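Local coordinates for protein metallophosphoesterase (Clostridium thermocellum, PDB 4J6O) that probably removes 2',3'-phosphate ends of RNA during repair, as a manganese-binding, calcineurin-like phosphatase domain of bacterial Pnkp, at residues N5-E10 / S142-D147; H11-I16 / R237-E242; A156-E161 / G168-F173. All blocks are in the same frame, centred on the assembly; numbering follows the deposited sequence. Where two conformers were deposited one is given.

Interaction 1: residues N5-E10 / S142-D147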
# COMPACT_ATOMS: atom_id res chain seq x y z
N ASN A 5 7.06 6.24 -13.37
CA ASN A 5 5.74 6.50 -12.83
C ASN A 5 4.65 6.66 -13.90
O ASN A 5 3.46 6.64 -13.61
CB ASN A 5 5.77 7.66 -11.84
CG ASN A 5 6.23 8.93 -12.46
OD1 ASN A 5 5.59 9.45 -13.38
ND2 ASN A 5 7.37 9.45 -11.98
N ASN A 6 5.04 6.77 -15.16
CA ASN A 6 4.06 6.97 -16.20
C ASN A 6 3.36 5.66 -16.66
O ASN A 6 3.95 4.82 -17.32
CB ASN A 6 4.74 7.69 -17.36
CG ASN A 6 3.76 8.19 -18.37
OD1 ASN A 6 2.72 7.58 -18.58
ND2 ASN A 6 4.08 9.31 -19.01
N LYS A 7 2.09 5.49 -16.29
CA LYS A 7 1.32 4.32 -16.73
C LYS A 7 0.03 4.82 -17.33
O LYS A 7 -1.03 4.23 -17.11
CB LYS A 7 1.00 3.40 -15.56
CG LYS A 7 2.19 2.63 -15.02
CD LYS A 7 2.53 1.43 -15.91
CE LYS A 7 3.26 0.36 -15.10
NZ LYS A 7 3.66 -0.77 -15.98
N LYS A 8 0.11 5.96 -18.01
CA LYS A 8 -1.06 6.59 -18.59
C LYS A 8 -1.80 5.71 -19.60
O LYS A 8 -3.00 5.91 -19.85
CB LYS A 8 -0.70 7.94 -19.16
CG LYS A 8 -0.36 8.96 -18.10
CD LYS A 8 -0.03 10.29 -18.79
CE LYS A 8 0.36 11.35 -17.81
NZ LYS A 8 0.79 12.59 -18.53
N ASP A 9 -1.11 4.70 -20.15
CA ASP A 9 -1.74 3.77 -21.09
C ASP A 9 -2.53 2.65 -20.39
O ASP A 9 -3.16 1.80 -21.06
CB ASP A 9 -0.70 3.19 -22.04
CG ASP A 9 0.57 2.74 -21.34
OD1 ASP A 9 0.70 2.88 -20.10
OD2 ASP A 9 1.46 2.25 -22.06
N GLU A 10 -2.52 2.67 -19.07
CA GLU A 10 -3.26 1.70 -18.27
C GLU A 10 -4.60 2.29 -17.84
O GLU A 10 -4.65 3.24 -17.03
CB GLU A 10 -2.43 1.27 -17.06
CG GLU A 10 -1.20 0.43 -17.41
CD GLU A 10 -1.53 -1.03 -17.75
OE1 GLU A 10 -2.48 -1.61 -17.14
OE2 GLU A 10 -0.84 -1.59 -18.63
N SER A 142 7.63 4.89 -6.87
CA SER A 142 7.03 5.76 -5.83
C SER A 142 5.51 5.98 -5.97
O SER A 142 4.77 5.95 -4.98
CB SER A 142 7.77 7.10 -5.78
OG SER A 142 7.47 7.88 -6.92
N HIS A 143 5.07 6.18 -7.21
CA HIS A 143 3.64 6.36 -7.47
C HIS A 143 3.41 6.09 -8.92
O HIS A 143 4.35 5.96 -9.69
CB HIS A 143 3.20 7.79 -7.14
CG HIS A 143 3.82 8.85 -8.04
ND1 HIS A 143 5.16 9.20 -7.99
CD2 HIS A 143 3.25 9.65 -8.97
CE1 HIS A 143 5.38 10.19 -8.83
NE2 HIS A 143 4.25 10.47 -9.47
N TYR A 144 2.15 5.95 -9.30
CA TYR A 144 1.85 5.78 -10.71
C TYR A 144 0.83 6.81 -11.13
O TYR A 144 -0.07 7.14 -10.38
CB TYR A 144 1.26 4.40 -10.99
CG TYR A 144 2.24 3.27 -10.91
CD1 TYR A 144 3.24 3.14 -11.86
CD2 TYR A 144 2.16 2.32 -9.92
CE1 TYR A 144 4.13 2.08 -11.82
CE2 TYR A 144 3.03 1.25 -9.87
CZ TYR A 144 4.02 1.13 -10.85
OH TYR A 144 4.93 0.09 -10.84
N VAL A 145 1.06 7.40 -12.30
CA VAL A 145 0.03 8.20 -12.97
C VAL A 145 -0.60 7.30 -14.02
O VAL A 145 0.08 6.84 -14.96
CB VAL A 145 0.65 9.48 -13.62
CG1 VAL A 145 -0.44 10.37 -14.17
CG2 VAL A 145 1.50 10.26 -12.56
N LEU A 146 -1.90 7.09 -13.89
CA LEU A 146 -2.57 6.11 -14.73
C LEU A 146 -3.70 6.75 -15.53
O LEU A 146 -4.10 7.89 -15.26
CB LEU A 146 -3.20 5.06 -13.82
CG LEU A 146 -2.19 4.30 -12.98
CD1 LEU A 146 -2.66 4.28 -11.52
CD2 LEU A 146 -2.22 2.89 -13.43
N ASP A 147 -4.18 6.00 -16.54
CA ASP A 147 -5.43 6.31 -17.25
C ASP A 147 -5.47 7.75 -17.73
O ASP A 147 -6.30 8.56 -17.27
CB ASP A 147 -6.64 6.03 -16.35
CG ASP A 147 -7.94 6.11 -17.13
OD1 ASP A 147 -7.88 5.87 -18.37
OD2 ASP A 147 -8.97 6.45 -16.52
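A short, weakly bonded strand at Asn6 and Lys7 runs parallel to strand 143-146, and the pairing is clearest around Asn6 and Val145. Val145 uses both of its backbone polar atoms: its N donates to Asn5 O at 2.8 Å, nearly straight at 165°, while its O accepts from Lys7 N at 2.8 Å. The chain then folds into a type I turn from Lys7 to Glu10, and at its last residue Glu10 O receives a weak, strongly bent bond from the backbone N of Asp147. Asn6 OD1 accepts from Lys8 N, closing an Asx turn.

Asn5 carries the largest share of the contact. Its CG sits between the backbone N and the carbonyl carbon (chi1 60°), which lays the amide over one face of the His143 ring, the planes 20° apart; CB stands 4.0 Å from the ring centroid in a CH-pi contact. On the face of Leu146, the Lys7 chain, bent at chi2, runs beside Tyr144, with Lys7 CG 3.4 Å from Tyr144 CD1. Lys7 CB and Glu10 CB both touch Leu146 CD2. On the face of Val145, the extended Lys8 chain brings its CE alongside Val145 CG1. His143 O is buried without a partner. The arrangement is a short parallel edge strand, residues 6-7, completing one border of a mixed sheet of the calcineurin-like phosphoesterase fold.

Interaction 2: residues H11-I16 / R237-E242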
# COMPACT_ATOMS: atom_id res chain seq x y z
N HIS A 11 -5.69 1.72 -18.36
CA HIS A 11 -6.98 2.36 -18.14
C HIS A 11 -7.85 1.65 -17.11
O HIS A 11 -8.84 2.20 -16.67
CB HIS A 11 -7.71 2.56 -19.48
CG HIS A 11 -6.89 3.28 -20.50
ND1 HIS A 11 -6.64 4.63 -20.44
CD2 HIS A 11 -6.20 2.82 -21.58
CE1 HIS A 11 -5.87 4.99 -21.46
NE2 HIS A 11 -5.59 3.91 -22.17
N GLY A 12 -7.44 0.45 -16.70
CA GLY A 12 -8.17 -0.31 -15.71
C GLY A 12 -9.28 -1.04 -16.43
O GLY A 12 -9.18 -1.22 -17.64
N PRO A 13 -10.37 -1.37 -15.73
CA PRO A 13 -10.66 -1.00 -14.33
C PRO A 13 -9.65 -1.44 -13.28
O PRO A 13 -8.95 -2.43 -13.51
CB PRO A 13 -11.94 -1.78 -14.03
CG PRO A 13 -12.62 -1.86 -15.37
CD PRO A 13 -11.49 -2.08 -16.35
N PHE A 14 -9.61 -0.74 -12.14
CA PHE A 14 -8.66 -1.09 -11.07
C PHE A 14 -9.42 -1.23 -9.79
O PHE A 14 -10.44 -0.58 -9.58
CB PHE A 14 -7.66 0.05 -10.82
CG PHE A 14 -6.85 0.41 -12.01
CD1 PHE A 14 -5.91 -0.46 -12.51
CD2 PHE A 14 -7.02 1.65 -12.64
CE1 PHE A 14 -5.14 -0.11 -13.60
CE2 PHE A 14 -6.23 2.02 -13.70
CZ PHE A 14 -5.31 1.14 -14.22
N ASP A 15 -8.93 -2.10 -8.91
CA ASP A 15 -9.41 -2.16 -7.54
C ASP A 15 -8.23 -1.83 -6.68
O ASP A 15 -7.19 -2.50 -6.75
CB ASP A 15 -9.98 -3.54 -7.26
CG ASP A 15 -11.19 -3.82 -8.12
OD1 ASP A 15 -12.10 -2.99 -8.15
OD2 ASP A 15 -11.19 -4.87 -8.79
N ILE A 16 -8.37 -0.71 -5.98
CA ILE A 16 -7.22 -0.08 -5.29
C ILE A 16 -7.34 -0.38 -3.81
O ILE A 16 -8.39 -0.13 -3.21
CB ILE A 16 -7.23 1.44 -5.53
CG1 ILE A 16 -7.29 1.76 -7.03
CG2 ILE A 16 -5.97 2.08 -4.88
CD1 ILE A 16 -7.52 3.21 -7.32
N ARG A 237 -13.00 0.98 -6.16
CA ARG A 237 -13.13 0.47 -7.51
C ARG A 237 -13.14 1.66 -8.45
O ARG A 237 -13.86 2.63 -8.25
CB ARG A 237 -14.45 -0.33 -7.64
CG ARG A 237 -14.56 -1.33 -6.55
CD ARG A 237 -15.73 -2.29 -6.80
NE ARG A 237 -15.49 -3.23 -7.88
CZ ARG A 237 -16.32 -3.35 -8.94
NH1 ARG A 237 -17.40 -2.58 -9.10
NH2 ARG A 237 -16.07 -4.25 -9.87
N TYR A 238 -12.24 1.61 -9.41
CA TYR A 238 -12.07 2.66 -10.41
C TYR A 238 -12.32 2.08 -11.81
O TYR A 238 -11.76 1.06 -12.14
CB TYR A 238 -10.61 3.14 -10.34
CG TYR A 238 -10.31 4.26 -11.31
CD1 TYR A 238 -9.93 3.96 -12.59
CD2 TYR A 238 -10.42 5.60 -10.93
CE1 TYR A 238 -9.66 4.99 -13.50
CE2 TYR A 238 -10.14 6.63 -11.83
CZ TYR A 238 -9.79 6.30 -13.12
OH TYR A 238 -9.51 7.30 -14.05
N PRO A 239 -13.10 2.80 -12.66
CA PRO A 239 -13.62 4.16 -12.51
C PRO A 239 -14.98 4.25 -11.88
O PRO A 239 -15.51 5.38 -11.85
CB PRO A 239 -13.70 4.65 -13.96
CG PRO A 239 -14.06 3.40 -14.69
CD PRO A 239 -13.26 2.30 -14.04
N GLU A 240 -15.51 3.15 -11.34
CA GLU A 240 -16.81 3.18 -10.68
C GLU A 240 -16.89 4.10 -9.47
O GLU A 240 -17.98 4.53 -9.08
CB GLU A 240 -17.24 1.76 -10.30
CG GLU A 240 -17.35 0.83 -11.47
CD GLU A 240 -16.06 0.14 -11.84
OE1 GLU A 240 -14.98 0.51 -11.30
OE2 GLU A 240 -16.10 -0.76 -12.71
N ARG A 241 -15.72 4.39 -8.85
CA ARG A 241 -15.71 5.22 -7.66
C ARG A 241 -16.64 4.63 -6.60
O ARG A 241 -17.44 5.33 -5.99
CB ARG A 241 -15.99 6.70 -8.01
CG ARG A 241 -15.00 7.20 -9.08
CD ARG A 241 -14.85 8.68 -9.12
NE ARG A 241 -14.04 9.06 -10.26
CZ ARG A 241 -13.47 10.24 -10.39
NH1 ARG A 241 -12.77 10.52 -11.48
NH2 ARG A 241 -13.63 11.16 -9.44
N GLU A 242 -16.49 3.31 -6.41
CA GLU A 242 -17.24 2.56 -5.39
C GLU A 242 -16.32 2.03 -4.31
O GLU A 242 -15.21 1.55 -4.61
CB GLU A 242 -17.88 1.36 -6.03
CG GLU A 242 -18.98 1.76 -6.98
CD GLU A 242 -19.53 0.60 -7.77
OE1 GLU A 242 -19.02 -0.55 -7.62
OE2 GLU A 242 -20.47 0.85 -8.56
O HOH W 1 -14.09 -5.68 -8.51
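Tyr238 gives up more surface to this contact than any other residue of the two segments, with Phe14 and Arg237 next. Phe14 and Tyr238 form an antiparallel hydrogen-bonded pair: Phe14 N donates to Tyr238 O at 2.8 Å, and Tyr238 N returns a bond to Phe14 O, almost straight at 176°. Their side chains leave the same face of the sheet and lie side by side. Tyr238 CG is anti to the backbone N (chi1 -179°), and its CD1 comes to the edge of the Phe14 ring, 3.7 Å from CD2; Gly12 CA rests over the centre of one face of that ring. Ile16 CD1 touches Tyr238 CB at the root of the side chain, while at its far end OH bonds Asp147 OD2.

Strand 14-17 is thereby joined to strand 232-238, its antiparallel neighbour in one of the two mixed sheets of the calcineurin-like fold, with strand 59-62 on its other flank. The next pair, Asp15 and Arg237, is non-hydrogen-bonded, and its side chains occupy the other face. Asp15 OD1 lies 3.4 Å from both Arg237 CG and NE, the latter a long salt bridge, while a water bridges Asp15 OD2 to Arg237 NH2. Asp15 OD2 is also held by Tyr36 OH and Arg58, so the carboxylate is probably stabilised as an anion. Arg237 NH1 turns to Glu242 OE1 at 3.0 Å, where the acceptor lies in the guanidinium plane. That second salt bridge crosses a G1 beta bulge, in which Arg241 and Glu242 both face Arg237.

Interaction 3: residues A156-E161 / G168-F173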
# COMPACT_ATOMS: atom_id res chain seq x y z
N ALA A 156 1.37 7.75 0.58
CA ALA A 156 1.02 8.90 1.41
C ALA A 156 0.30 9.99 0.66
O ALA A 156 -0.03 11.03 1.23
CB ALA A 156 2.28 9.47 2.13
N GLY A 157 0.03 9.79 -0.62
CA GLY A 157 -0.53 10.84 -1.47
C GLY A 157 0.51 11.44 -2.42
O GLY A 157 1.66 11.03 -2.42
N MET A 158 0.06 12.33 -3.28
CA MET A 158 0.98 13.00 -4.20
C MET A 158 0.36 14.35 -4.58
O MET A 158 -0.62 14.41 -5.35
CB MET A 158 1.27 12.12 -5.42
CG MET A 158 2.47 12.63 -6.26
SD MET A 158 3.95 12.79 -5.29
CE MET A 158 4.29 11.07 -4.86
N LYS A 159 0.92 15.43 -4.05
CA LYS A 159 0.42 16.75 -4.41
C LYS A 159 0.68 17.05 -5.90
O LYS A 159 1.55 16.42 -6.51
CB LYS A 159 1.03 17.82 -3.50
CG LYS A 159 2.50 17.90 -3.56
CD LYS A 159 2.91 19.18 -2.76
CE LYS A 159 4.37 19.26 -2.43
NZ LYS A 159 4.68 20.56 -1.73
N GLU A 160 -0.12 17.95 -6.48
CA GLU A 160 -0.13 18.17 -7.93
C GLU A 160 1.23 18.40 -8.57
O GLU A 160 1.55 17.78 -9.59
CB GLU A 160 -1.05 19.34 -8.27
CG GLU A 160 -1.11 19.61 -9.76
CD GLU A 160 -2.18 20.61 -10.13
OE1 GLU A 160 -2.84 21.16 -9.22
OE2 GLU A 160 -2.36 20.83 -11.34
N GLU A 161 2.02 19.29 -7.96
CA GLU A 161 3.33 19.70 -8.46
C GLU A 161 4.29 18.53 -8.67
O GLU A 161 5.20 18.61 -9.48
CB GLU A 161 3.94 20.73 -7.47
CG GLU A 161 5.37 21.20 -7.77
CD GLU A 161 6.03 21.94 -6.58
OE1 GLU A 161 5.38 22.13 -5.53
OE2 GLU A 161 7.22 22.33 -6.71
N GLY A 168 14.08 12.38 -6.08
CA GLY A 168 14.14 11.75 -4.76
C GLY A 168 13.13 12.32 -3.76
O GLY A 168 12.51 11.60 -2.96
N LYS A 169 12.97 13.63 -3.82
CA LYS A 169 11.97 14.35 -3.03
C LYS A 169 10.56 13.88 -3.30
O LYS A 169 9.77 13.81 -2.38
CB LYS A 169 12.07 15.85 -3.31
CG LYS A 169 11.27 16.72 -2.34
CD LYS A 169 11.66 18.20 -2.52
CE LYS A 169 11.24 19.10 -1.33
NZ LYS A 169 11.85 20.47 -1.46
N VAL A 170 10.24 13.52 -4.55
CA VAL A 170 8.91 13.00 -4.84
C VAL A 170 8.72 11.61 -4.26
O VAL A 170 7.62 11.28 -3.75
CB VAL A 170 8.64 13.00 -6.36
CG1 VAL A 170 7.24 12.43 -6.66
CG2 VAL A 170 8.74 14.42 -6.89
N ARG A 171 9.78 10.80 -4.26
CA ARG A 171 9.65 9.48 -3.67
C ARG A 171 9.48 9.60 -2.14
O ARG A 171 8.65 8.92 -1.54
CB ARG A 171 10.83 8.59 -4.04
CG ARG A 171 10.81 7.31 -3.28
CD ARG A 171 12.05 6.47 -3.52
NE ARG A 171 11.74 5.04 -3.34
CZ ARG A 171 12.19 4.27 -2.36
NH1 ARG A 171 13.01 4.76 -1.41
NH2 ARG A 171 11.82 3.00 -2.34
N GLU A 172 10.19 10.55 -1.52
CA GLU A 172 9.98 10.72 -0.09
C GLU A 172 8.55 11.15 0.24
O GLU A 172 7.96 10.71 1.26
CB GLU A 172 10.98 11.76 0.46
CG GLU A 172 12.39 11.36 0.24
CD GLU A 172 13.39 12.43 0.76
OE1 GLU A 172 12.96 13.34 1.51
OE2 GLU A 172 14.59 12.34 0.42
N PHE A 173 7.98 12.01 -0.61
CA PHE A 173 6.57 12.41 -0.43
C PHE A 173 5.64 11.19 -0.49
O PHE A 173 4.79 11.02 0.38
CB PHE A 173 6.15 13.46 -1.46
CG PHE A 173 4.85 14.13 -1.13
CD1 PHE A 173 3.63 13.50 -1.39
CD2 PHE A 173 4.81 15.36 -0.49
CE1 PHE A 173 2.44 14.09 -1.04
CE2 PHE A 173 3.61 15.94 -0.12
CZ PHE A 173 2.41 15.33 -0.42
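A buried carbonyl pressed against an aromatic edge sets this contact apart: Gly157 O lies 3.3 Å from Phe173 CD1, near the plane of the ring, and has no hydrogen-bonding partner in the model. The backbone reaches this position through glycine angles, phi 105° and psi 176°, a conformation in which a side chain would collide with the carbonyl O of Ala156.

Phe173, on helix 168-176, buries more surface than any other residue here. With CG anti to the backbone N (chi1 -167°), its ring reaches the loop that follows strand 151-154. Lys159 crosses it at about a right angle and lays CG over one face, 4.1 Å from CZ, before its extended chain carries NZ to a salt bridge with Glu178. Trp194 meets the same ring edge-to-face. Met158 folds back: bends at chi2 and chi3 swing the thioether toward the helix, although its CB starts away from it. Its SD touches Val170 CG1 at 3.6 Å and forms an oblique Met-aromatic contact with Phe173, 4.9 Å from the ring centroid, while CE reaches Val170 O. Ala156 CB meets Phe173 O at 3.4 Å.

Between these two segments the attraction is thus dispersion and weak electrostatics: the ring's slightly positive C-H edge probably offers Gly157 O a modest compensation for the hydrogen bond it lacks.

From the N terminus, residues 5-10 open interaction 1, and residues 11-16 open interaction 2 directly after them. Interaction 1 closes at 142-147, interaction 2 only at 237-242, so the two loops cross. Interaction 3 opens and closes later than interaction 1, in series with it, and its short loop is nested inside the long one of interaction 2. Interactions 1 and 2 belong to different mixed sheets and meet where Asp147 engages His11 and Tyr238 and Leu146 packs on Phe14. Interaction 3 leans on the other end of strand 143-146 through His143, adding helix 168-176; it stays about 11 Å, between nearest atoms, from interaction 2.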